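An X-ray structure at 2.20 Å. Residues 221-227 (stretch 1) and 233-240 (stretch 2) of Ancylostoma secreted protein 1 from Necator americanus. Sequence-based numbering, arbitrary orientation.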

ATOM      1  N   PRO A 221       3.651   1.871 -20.357  1.00 35.97           N
ATOM      2  CA  PRO A 221       3.510   3.338 -20.464  1.00 35.63           C
ATOM      3  C   PRO A 221       2.136   3.888 -20.086  1.00 34.38           C
ATOM      4  O   PRO A 221       1.134   3.353 -20.536  1.00 35.18           O
ATOM      5  CB  PRO A 221       3.858   3.627 -21.937  1.00 35.13           C
ATOM      6  CG  PRO A 221       4.894   2.559 -22.240  1.00 36.27           C
ATOM      7  CD  PRO A 221       4.344   1.314 -21.535  1.00 36.09           C
ATOM      8  N   GLU A 222       2.138   4.963 -19.283  1.00 33.50           N
ATOM      9  CA  GLU A 222       0.943   5.587 -18.668  1.00 31.83           C
ATOM     10  C   GLU A 222       0.158   6.295 -19.734  1.00 31.95           C
ATOM     11  O   GLU A 222       0.738   7.009 -20.571  1.00 30.88           O
ATOM     12  CB  GLU A 222       1.349   6.580 -17.565  1.00 31.23           C
ATOM     13  CG  GLU A 222       2.050   5.957 -16.376  1.00 30.04           C
ATOM     14  CD  GLU A 222       1.152   4.945 -15.668  1.00 34.11           C
ATOM     15  OE1 GLU A 222      -0.060   5.214 -15.572  1.00 30.15           O
ATOM     16  OE2 GLU A 222       1.641   3.863 -15.246  1.00 35.10           O
ATOM     17  N   THR A 223      -1.156   6.078 -19.745  1.00 31.65           N
ATOM     18  CA  THR A 223      -1.982   6.718 -20.748  1.00 31.98           C
ATOM     19  C   THR A 223      -3.108   7.526 -20.085  1.00 32.74           C
ATOM     20  O   THR A 223      -3.370   7.392 -18.881  1.00 32.29           O
ATOM     21  CB  THR A 223      -2.607   5.703 -21.645  1.00 31.67           C
ATOM     22  OG1 THR A 223      -3.270   4.751 -20.832  1.00 33.25           O
ATOM     23  CG2 THR A 223      -1.549   4.976 -22.506  1.00 32.39           C
ATOM     24  N   ASN A 224      -3.789   8.347 -20.873  1.00 32.66           N
ATOM     25  CA  ASN A 224      -4.874   9.162 -20.349  1.00 33.04           C
ATOM     26  C   ASN A 224      -5.939   9.257 -21.420  1.00 32.21           C
ATOM     27  O   ASN A 224      -6.129  10.316 -21.998  1.00 32.15           O
ATOM     28  CB  ASN A 224      -4.402  10.586 -19.922  1.00 32.61           C
ATOM     29  CG  ASN A 224      -5.586  11.481 -19.408  1.00 35.20           C
ATOM     30  OD1 ASN A 224      -6.499  10.991 -18.725  1.00 31.50           O
ATOM     31  ND2 ASN A 224      -5.558  12.784 -19.738  1.00 32.25           N
ATOM     32  N   GLN A 225      -6.600   8.145 -21.698  1.00 31.65           N
ATOM     33  CA  GLN A 225      -7.679   8.134 -22.687  1.00 32.50           C
ATOM     34  C   GLN A 225      -9.107   8.214 -22.087  1.00 31.40           C
ATOM     35  O   GLN A 225     -10.043   8.633 -22.790  1.00 31.25           O
ATOM     36  CB  GLN A 225      -7.523   6.932 -23.618  1.00 33.57           C
ATOM     37  CG  GLN A 225      -7.511   5.555 -22.866  1.00 38.48           C
ATOM     38  CD  GLN A 225      -7.160   4.330 -23.759  1.00 41.95           C
ATOM     39  OE1 GLN A 225      -6.099   4.289 -24.430  1.00 40.44           O
ATOM     40  NE2 GLN A 225      -8.049   3.301 -23.727  1.00 45.31           N
ATOM     41  N   GLN A 226      -9.256   7.822 -20.809  1.00 29.74           N
ATOM     42  CA  GLN A 226     -10.572   7.748 -20.165  1.00 28.18           C
ATOM     43  C   GLN A 226     -11.144   9.150 -20.005  1.00 28.34           C
ATOM     44  O   GLN A 226     -12.308   9.392 -20.380  1.00 28.23           O
ATOM     45  CB  GLN A 226     -10.512   7.025 -18.811  1.00 28.18           C
ATOM     46  CG  GLN A 226     -10.213   5.533 -18.916  1.00 26.98           C
ATOM     47  CD  GLN A 226     -10.306   4.757 -17.588  1.00 26.53           C
ATOM     48  OE1 GLN A 226     -11.205   4.961 -16.811  1.00 23.35           O
ATOM     49  NE2 GLN A 226      -9.342   3.868 -17.337  1.00 27.80           N
ATOM     50  N   CYS A 227     -10.319  10.062 -19.477  1.00 27.13           N
ATOM     51  CA  CYS A 227     -10.686  11.457 -19.246  1.00 26.91           C
ATOM     52  C   CYS A 227      -9.658  12.423 -19.840  1.00 26.31           C
ATOM     53  O   CYS A 227      -8.766  12.851 -19.155  1.00 27.70           O
ATOM     54  CB  CYS A 227     -10.805  11.702 -17.745  1.00 25.32           C
ATOM     55  SG  CYS A 227     -11.976  10.557 -16.856  1.00 28.06           S
ATOM     56  N   MET A 233      -4.044  12.730 -13.709  1.00 26.50           N
ATOM     57  CA  MET A 233      -4.419  11.359 -13.524  1.00 26.34           C
ATOM     58  C   MET A 233      -4.195  10.591 -14.802  1.00 27.35           C
ATOM     59  O   MET A 233      -4.184  11.160 -15.890  1.00 27.94           O
ATOM     60  CB  MET A 233      -5.887  11.243 -13.068  1.00 26.70           C
ATOM     61  CG  MET A 233      -6.120  11.452 -11.589  1.00 22.67           C
ATOM     62  SD  MET A 233      -5.491  10.150 -10.492  1.00 19.06           S
ATOM     63  CE  MET A 233      -6.757   8.964 -10.554  1.00 18.57           C
ATOM     64  N   THR A 234      -4.000   9.280 -14.642  1.00 28.61           N
ATOM     65  CA  THR A 234      -3.736   8.363 -15.723  1.00 28.38           C
ATOM     66  C   THR A 234      -4.660   7.195 -15.579  1.00 27.40           C
ATOM     67  O   THR A 234      -5.168   6.939 -14.501  1.00 27.27           O
ATOM     68  CB  THR A 234      -2.262   7.838 -15.694  1.00 28.83           C
ATOM     69  OG1 THR A 234      -1.943   7.262 -14.419  1.00 30.27           O
ATOM     70  CG2 THR A 234      -1.295   8.969 -15.947  1.00 28.24           C
ATOM     71  N   ASP A 235      -4.832   6.457 -16.673  1.00 26.83           N
ATOM     72  CA  ASP A 235      -5.750   5.348 -16.737  1.00 26.02           C
ATOM     73  C   ASP A 235      -5.405   4.233 -15.770  1.00 25.11           C
ATOM     74  O   ASP A 235      -6.304   3.569 -15.287  1.00 25.73           O
ATOM     75  CB  ASP A 235      -5.844   4.803 -18.159  1.00 25.15           C
ATOM     76  CG  ASP A 235      -6.375   5.816 -19.128  1.00 26.19           C
ATOM     77  OD1 ASP A 235      -7.263   6.637 -18.775  1.00 28.94           O
ATOM     78  OD2 ASP A 235      -5.917   5.797 -20.288  1.00 29.76           O
ATOM     79  N   SER A 236      -4.118   4.013 -15.498  1.00 23.72           N
ATOM     80  CA  SER A 236      -3.729   2.937 -14.635  1.00 22.94           C
ATOM     81  C   SER A 236      -4.234   3.239 -13.234  1.00 22.37           C
ATOM     82  O   SER A 236      -4.826   2.371 -12.583  1.00 24.06           O
ATOM     83  CB  SER A 236      -2.192   2.689 -14.699  1.00 22.74           C
ATOM     84  OG  SER A 236      -1.443   3.534 -13.813  1.00 22.45           O
ATOM     85  N   VAL A 237      -4.066   4.488 -12.794  1.00 22.28           N
ATOM     86  CA  VAL A 237      -4.477   4.915 -11.448  1.00 21.04           C
ATOM     87  C   VAL A 237      -5.997   4.859 -11.271  1.00 21.82           C
ATOM     88  O   VAL A 237      -6.462   4.423 -10.209  1.00 19.95           O
ATOM     89  CB  VAL A 237      -3.890   6.281 -11.054  1.00 22.52           C
ATOM     90  CG1 VAL A 237      -4.148   6.618  -9.568  1.00 19.51           C
ATOM     91  CG2 VAL A 237      -2.334   6.304 -11.311  1.00 20.66           C
ATOM     92  N   ARG A 238      -6.739   5.244 -12.317  1.00 22.02           N
ATOM     93  CA  ARG A 238      -8.189   5.177 -12.329  1.00 22.47           C
ATOM     94  C   ARG A 238      -8.615   3.748 -12.086  1.00 23.29           C
ATOM     95  O   ARG A 238      -9.454   3.480 -11.212  1.00 23.35           O
ATOM     96  CB  ARG A 238      -8.769   5.680 -13.651  1.00 21.72           C
ATOM     97  CG  ARG A 238      -8.460   7.168 -13.976  1.00 21.16           C
ATOM     98  CD  ARG A 238      -9.057   7.666 -15.308  1.00 18.04           C
ATOM     99  NE  ARG A 238      -8.862   9.109 -15.438  1.00 19.43           N
ATOM    100  CZ  ARG A 238      -8.058   9.700 -16.320  1.00 17.51           C
ATOM    101  NH1 ARG A 238      -7.371   8.977 -17.197  1.00 21.20           N
ATOM    102  NH2 ARG A 238      -7.941  11.021 -16.327  1.00 12.81           N
ATOM    103  N   ASP A 239      -8.076   2.824 -12.880  1.00 24.35           N
ATOM    104  CA  ASP A 239      -8.453   1.399 -12.763  1.00 23.75           C
ATOM    105  C   ASP A 239      -8.043   0.790 -11.413  1.00 23.01           C
ATOM    106  O   ASP A 239      -8.679  -0.129 -10.936  1.00 22.50           O
ATOM    107  CB  ASP A 239      -7.850   0.570 -13.873  1.00 24.30           C
ATOM    108  CG  ASP A 239      -8.320   0.984 -15.250  1.00 29.29           C
ATOM    109  OD1 ASP A 239      -9.498   1.420 -15.409  1.00 32.87           O
ATOM    110  OD2 ASP A 239      -7.502   0.833 -16.188  1.00 29.06           O
ATOM    111  N   THR A 240      -6.967   1.277 -10.820  1.00 21.80           N
ATOM    112  CA  THR A 240      -6.660   0.858  -9.499  1.00 22.03           C
ATOM    113  C   THR A 240      -7.770   1.215  -8.496  1.00 21.89           C
ATOM    114  O   THR A 240      -8.317   0.327  -7.826  1.00 22.48           O
ATOM    115  CB  THR A 240      -5.308   1.357  -9.062  1.00 22.16           C
ATOM    116  OG1 THR A 240      -4.345   0.873  -9.995  1.00 23.60           O
ATOM    117  CG2 THR A 240      -4.956   0.781  -7.720  1.00 22.33           C
TER
HETATM  118  O   HOH W   1      -2.238   4.400 -17.686  1.00 27.36           O

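Stretch 1 has no regular secondary structure and runs as an extended, then turning, segment past the start of a helix that occupies 235-240 of stretch 2. The two backbones come closest by CA position at Asn224 and Thr234, 4.8 Å apart, and together the stretches bury 518 Å². Inside the helix, Arg238 N to Thr234 O (3.2 Å) and Asp239 N to Asp235 O (3.1 Å) are the backbone hydrogen bonds of its first turn.

Pro221 lies out of reach, so the contact begins at Glu222. Its CB points sideways, but chi1 and chi2, both m, bring the carboxylate nearer. OE1 accepts from two hydroxyls, Thr234 OG1 at 3.0 Å and Ser236 OG at 2.8 Å, and also from water 1, whose oxygen lies 3.1 Å from Glu222 OE1. That water in turn accepts from Thr223 N and Ser236 N, with its oxygen 2.9 Å from each, and so links both backbones to the carboxylate.

Thr223 supplies the one direct backbone-to-backbone hydrogen bond: Asp235 N donates to Thr223 O at 2.8 Å and 170°, nearly linear. The same residue pair is joined a second time, Thr223 OG1 donating to Asp235 OD2 at 2.9 Å.

Asn224, with chi1 t, directs OD1 to the edge of the Arg238 guanidinium, near its plane. Arg238 NH1 (2.7 Å, 143°) and NH2 (2.8 Å, 136°) both donate to Asn224 OD1, a forked arrangement consistent with the bent angles. Asn224 N, although 3.4 Å from Asp235 OD2, has too poor an angle to bond.

The next two amides converge on the Asp235 carboxylate. Gln225 N donates to Asp235 OD2 at 2.8 Å and 177°, while its CB points away; Gln226 N donates to Asp235 OD1 at 3.1 Å and 159°. Each carboxylate oxygen thus receives one of these amides, and the negative charge is further balanced within stretch 2 by a salt bridge, Arg238 NH1 to Asp235 OD1 at 2.8 Å, whose hydrogen bond is weak (129°). The side chain of Gln226 points toward the helix and reaches a turn beyond Asp235, where its NE2 donates to Asp239 OD1 at 3.1 Å and 150°.

Cys227, buried and covalently bonded elsewhere in the structure, closes the contact: its CB sits over one face of the Arg238 guanidinium, 3.3 Å from Arg238 NH2. Asp235 and Arg238 therefore anchor the packing, one collecting donors from stretch 1 and the other giving protons to Asn224.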